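Long-range contacts in transcriptional regulator WhiB1 (Mycobacterium tuberculosis H37Rv, PDB 6ONO), which represses transcription, binding DNA when its nitric-oxide-sensitive [4Fe-4S] cluster is absent or nitrosylated: residues K6-D11 / R39-T44; P14-P19 / A31-V36. All blocks are in the same frame, centred on the assembly; numbering follows the deposited sequence.

Interaction 1. Residues K6-D11 / R39-T44; sequences KAVCRD and RCPVTT. With SF4 (iron/sulfur cluster), chain E.
Val-8 meets Arg-39, Cys-40 and Pro-41 at once, and its side chain can be followed outward. CB lies 4.0 Å from Arg-39 NH1. CG1 sits anti to the carbonyl carbon (chi1 -61°). It touches Arg-39 O and, at 4.0 Å, Pro-41 CD. CG2 is the branch turned to the cluster. It packs on Cys-40 CB at 3.8 Å, touches cluster sulfide S3, and also meets the guanidinium of Arg-39 obliquely. That guanidinium arrives on an arm extended from CG to NE, and its NH2 forms a salt bridge with Glu-12.

This is the cluster site of a WhiB-family (Wbl) protein. Each segment supplies one thiolate to the [4Fe-4S] cluster. Cys-9 SG binds FE1 at 2.3 Å and Cys-40 SG binds FE4 at 2.2 Å. Cys-37 and Cys-46 line the same pocket and are inferred to be the other two ligands. No hydrogen bond joins the two segments, so the cluster and apolar contacts carry the pairing. Cys-40 SG also accepts a weak bond from Val-42 N, 3.6 Å away. Ala-7 CB rests 3.4 Å from sulfide S2.

Beyond Val-8, Lys-6 extends the packing. Its carbonyl O lies 3.6 Å from Pro-41 CG. Its CB and CE both touch Val-42 CG1, the two side chains crossing at about a right angle. The bend at chi3 (-82°) places CE on that methyl, and the bend at chi4 carries NZ away. Val-42 stands at the N-cap position of helix 43-53.

Interaction 2. Residues P14-P19 / A31-V36; sequences PELFFP and ADAKLV
A short 3-10 turn, residues 14-17, packs against helix 27-38 in the all-helical fold of this WhiB-family protein. The contact is buried and lies next to the iron-sulfur cluster. Leu-16 and Phe-17 come from the turn. Asp-32, Ala-33 and Val-36 come from the helix. The contact is apolar, and no hydrogen bond crosses it.

Leu-16 points at the helix, with CG anti to the backbone N (chi1 174°). Its two methyls part over the helix surface. CD1 reaches Asp-32 CB at 3.7 Å, touching the aliphatic base of that side chain. CD2 goes to Val-36 CG2 at 3.9 Å. Between them, CG lies over Ala-33, 4.0 Å from its CA.

The backbones come closest at Ala-33 and Phe-17, whose CA atoms are 5.5 Å apart. Ala-33 CB lies 3.6 Å from Leu-16 O. That carbonyl oxygen also accepts a weak hydrogen bond from Gln-29 NE2, one turn earlier on the same helix. The same methyl touches CD2 of the Phe-17 ring.

Phe-17 leaves its backbone alongside the helix rather than straight at it. Chi1 (-65°) sets CG anti to the carbonyl carbon. The ring atoms that meet the helix are CD2, CE2 and CZ. CE2 approaches Ala-33 O obliquely, at 3.7 Å. The ring also contacts Cys-37, which is inferred to be a cluster ligand. The Phe-17 backbone is hydrogen-bonded to Val-59. Val-36 itself belongs to the cluster pocket. Its CG1 meets the ring at the edge, near the ring plane, 3.7 Å from Phe-17 CZ.

From the N terminus, residues 6-11 come first and are brought back to residues 39-44 in interaction 1. This closes a long loop that includes helix 27-38. Interaction 2 is nested inside it. Residues 14-19 follow the first segment and fold onto residues 31-36 of that helix, closing a shorter loop. Interaction 1 ties the N-terminal part to the start of helix 43-53, and interaction 2 ties the next turn to helix 27-38. The two contacts touch beside the cluster. Cys-9 CB lies 3.3 Å from Phe-17 CZ, and Val-8 CG2 lies 3.7 Å from Val-36 CG1.

Interaction 1. Residues K6-D11 / R39-T44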
# COMPACT_ATOMS: atom_id res chain seq x y z
N LYS A 6 16.45 7.99 4.48
CA LYS A 6 16.71 7.61 5.86
C LYS A 6 15.65 6.67 6.44
O LYS A 6 15.66 6.42 7.65
CB LYS A 6 16.84 8.86 6.73
CG LYS A 6 18.12 9.66 6.44
CD LYS A 6 18.26 10.85 7.38
CE LYS A 6 17.45 12.06 6.92
NZ LYS A 6 17.95 12.65 5.65
N ALA A 7 14.74 6.17 5.61
CA ALA A 7 13.70 5.24 6.07
C ALA A 7 14.31 3.90 6.48
O ALA A 7 14.89 3.21 5.65
CB ALA A 7 12.68 5.03 4.95
N VAL A 8 14.15 3.52 7.75
CA VAL A 8 14.72 2.25 8.19
C VAL A 8 13.88 1.05 7.76
O VAL A 8 14.40 -0.07 7.68
CB VAL A 8 14.93 2.20 9.72
CG1 VAL A 8 15.90 3.29 10.14
CG2 VAL A 8 13.63 2.34 10.46
N CYS A 9 12.59 1.25 7.44
CA CYS A 9 11.82 0.16 6.85
C CYS A 9 12.38 -0.31 5.52
O CYS A 9 11.97 -1.36 5.02
CB CYS A 9 10.37 0.59 6.66
SG CYS A 9 10.19 2.11 5.74
N ARG A 10 13.29 0.46 4.92
CA ARG A 10 13.97 -0.02 3.72
C ARG A 10 14.73 -1.31 3.98
O ARG A 10 15.10 -1.99 3.02
CB ARG A 10 14.88 1.07 3.18
CG ARG A 10 14.12 2.14 2.45
CD ARG A 10 14.96 3.40 2.26
NE ARG A 10 16.06 3.18 1.33
CZ ARG A 10 15.94 3.24 0.00
NH1 ARG A 10 17.00 3.04 -0.77
NH2 ARG A 10 14.77 3.51 -0.55
N ASP A 11 14.99 -1.66 5.24
CA ASP A 11 15.70 -2.89 5.56
C ASP A 11 14.78 -3.96 6.13
O ASP A 11 15.26 -4.92 6.74
CB ASP A 11 16.86 -2.61 6.53
CG ASP A 11 17.94 -1.74 5.91
OD1 ASP A 11 18.45 -2.10 4.83
OD2 ASP A 11 18.28 -0.70 6.52
N ARG A 39 12.08 3.50 15.86
CA ARG A 39 13.52 3.68 15.73
C ARG A 39 13.86 4.29 14.37
O ARG A 39 14.95 4.05 13.84
CB ARG A 39 14.26 2.36 15.94
CG ARG A 39 13.86 1.23 15.04
CD ARG A 39 14.80 0.05 15.24
NE ARG A 39 14.30 -1.20 14.67
CZ ARG A 39 14.39 -1.53 13.39
NH1 ARG A 39 14.96 -0.70 12.52
NH2 ARG A 39 13.91 -2.69 12.97
N CYS A 40 12.95 5.08 13.82
CA CYS A 40 13.13 5.71 12.53
C CYS A 40 13.39 7.20 12.70
O CYS A 40 12.66 7.86 13.45
CB CYS A 40 11.90 5.49 11.65
SG CYS A 40 12.04 6.15 9.96
N PRO A 41 14.39 7.77 12.02
CA PRO A 41 14.68 9.20 12.20
C PRO A 41 13.72 10.12 11.47
O PRO A 41 13.68 11.31 11.80
CB PRO A 41 16.10 9.34 11.67
CG PRO A 41 16.21 8.27 10.65
CD PRO A 41 15.38 7.12 11.15
N VAL A 42 12.93 9.62 10.51
CA VAL A 42 12.09 10.49 9.69
C VAL A 42 10.61 10.20 9.92
O VAL A 42 9.78 10.35 9.01
CB VAL A 42 12.46 10.37 8.20
CG1 VAL A 42 13.82 11.02 7.95
CG2 VAL A 42 12.48 8.91 7.75
N THR A 43 10.26 9.83 11.16
CA THR A 43 8.89 9.44 11.46
C THR A 43 7.92 10.59 11.24
O THR A 43 6.84 10.39 10.67
CB THR A 43 8.79 8.94 12.89
OG1 THR A 43 9.79 7.93 13.11
CG2 THR A 43 7.43 8.33 13.11
N THR A 44 8.26 11.80 11.70
CA THR A 44 7.35 12.92 11.50
C THR A 44 7.21 13.23 10.01
O THR A 44 6.12 13.54 9.54
CB THR A 44 7.80 14.15 12.30
OG1 THR A 44 9.17 14.45 12.01
CG2 THR A 44 7.68 13.88 13.77
FE1 SF4 E . 9.24 3.50 7.36
FE2 SF4 E . 7.90 3.85 9.70
FE3 SF4 E . 7.82 5.80 7.77
FE4 SF4 E . 10.14 5.34 9.13
S1 SF4 E . 8.18 6.08 10.01
S2 SF4 E . 9.91 5.64 6.90
S3 SF4 E . 10.01 3.09 9.46
S4 SF4 E . 6.99 3.68 7.59

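Interaction 2. Residues P14-P19 / A31-V36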
# COMPACT_ATOMS: atom_id res chain seq x y z
N PRO A 14 8.58 -5.41 3.38
CA PRO A 14 7.57 -4.36 3.17
C PRO A 14 6.18 -4.74 3.65
O PRO A 14 5.43 -3.87 4.11
CB PRO A 14 7.60 -4.14 1.65
CG PRO A 14 8.93 -4.65 1.22
CD PRO A 14 9.28 -5.77 2.14
N GLU A 15 5.82 -6.03 3.59
CA GLU A 15 4.49 -6.46 3.99
C GLU A 15 4.25 -6.31 5.47
O GLU A 15 3.10 -6.40 5.91
CB GLU A 15 4.24 -7.91 3.57
CG GLU A 15 3.75 -8.01 2.13
CD GLU A 15 2.35 -7.44 1.95
OE1 GLU A 15 1.38 -8.20 2.20
OE2 GLU A 15 2.22 -6.25 1.59
N LEU A 16 5.31 -6.13 6.26
CA LEU A 16 5.13 -5.85 7.68
C LEU A 16 4.28 -4.61 7.87
O LEU A 16 3.53 -4.51 8.84
CB LEU A 16 6.48 -5.69 8.36
CG LEU A 16 6.49 -5.25 9.83
CD1 LEU A 16 5.85 -6.32 10.71
CD2 LEU A 16 7.91 -4.93 10.27
N PHE A 17 4.36 -3.67 6.94
CA PHE A 17 3.66 -2.41 7.12
C PHE A 17 2.26 -2.45 6.56
O PHE A 17 1.56 -1.44 6.59
CB PHE A 17 4.49 -1.28 6.51
CG PHE A 17 5.78 -1.09 7.22
CD1 PHE A 17 6.88 -1.85 6.87
CD2 PHE A 17 5.85 -0.27 8.32
CE1 PHE A 17 8.05 -1.73 7.56
CE2 PHE A 17 7.02 -0.14 9.02
CZ PHE A 17 8.12 -0.87 8.65
N PHE A 18 1.81 -3.62 6.10
CA PHE A 18 0.46 -3.78 5.56
C PHE A 18 -0.20 -5.00 6.19
O PHE A 18 -0.41 -6.02 5.53
CB PHE A 18 0.51 -3.86 4.03
CG PHE A 18 0.85 -2.54 3.41
CD1 PHE A 18 2.17 -2.13 3.28
CD2 PHE A 18 -0.17 -1.65 3.07
CE1 PHE A 18 2.48 -0.88 2.75
CE2 PHE A 18 0.13 -0.40 2.56
CZ PHE A 18 1.46 -0.02 2.40
N PRO A 19 -0.53 -4.93 7.48
CA PRO A 19 -1.22 -6.06 8.10
C PRO A 19 -2.63 -6.18 7.56
O PRO A 19 -3.31 -5.19 7.30
CB PRO A 19 -1.22 -5.71 9.59
CG PRO A 19 -1.16 -4.24 9.62
CD PRO A 19 -0.34 -3.82 8.43
N ALA A 31 1.77 -3.57 15.93
CA ALA A 31 2.80 -3.25 16.91
C ALA A 31 4.20 -3.50 16.37
O ALA A 31 5.11 -2.68 16.57
CB ALA A 31 2.56 -4.05 18.20
N ASP A 32 4.40 -4.63 15.67
CA ASP A 32 5.71 -4.94 15.10
C ASP A 32 6.15 -3.88 14.08
O ASP A 32 7.33 -3.50 14.05
CB ASP A 32 5.68 -6.33 14.44
CG ASP A 32 5.58 -7.47 15.45
OD1 ASP A 32 5.90 -7.27 16.63
OD2 ASP A 32 5.21 -8.59 15.04
N ALA A 33 5.22 -3.40 13.24
CA ALA A 33 5.55 -2.30 12.33
C ALA A 33 5.86 -1.00 13.08
O ALA A 33 6.83 -0.28 12.76
CB ALA A 33 4.40 -2.08 11.35
N LYS A 34 5.03 -0.67 14.07
CA LYS A 34 5.26 0.54 14.85
C LYS A 34 6.61 0.51 15.56
O LYS A 34 7.23 1.56 15.74
CB LYS A 34 4.15 0.73 15.88
CG LYS A 34 2.83 1.21 15.32
CD LYS A 34 1.82 1.38 16.46
CE LYS A 34 0.54 1.98 15.94
NZ LYS A 34 -0.40 2.32 17.04
N LEU A 35 7.07 -0.67 15.98
CA LEU A 35 8.39 -0.77 16.59
C LEU A 35 9.49 -0.31 15.63
O LEU A 35 10.48 0.28 16.05
CB LEU A 35 8.67 -2.19 17.05
CG LEU A 35 7.95 -2.60 18.33
CD1 LEU A 35 8.30 -4.03 18.69
CD2 LEU A 35 8.30 -1.67 19.45
N VAL A 36 9.33 -0.61 14.34
CA VAL A 36 10.27 -0.10 13.34
C VAL A 36 10.18 1.41 13.26
O VAL A 36 11.19 2.12 13.32
CB VAL A 36 10.01 -0.75 11.97
CG1 VAL A 36 11.01 -0.22 10.94
CG2 VAL A 36 10.07 -2.27 12.06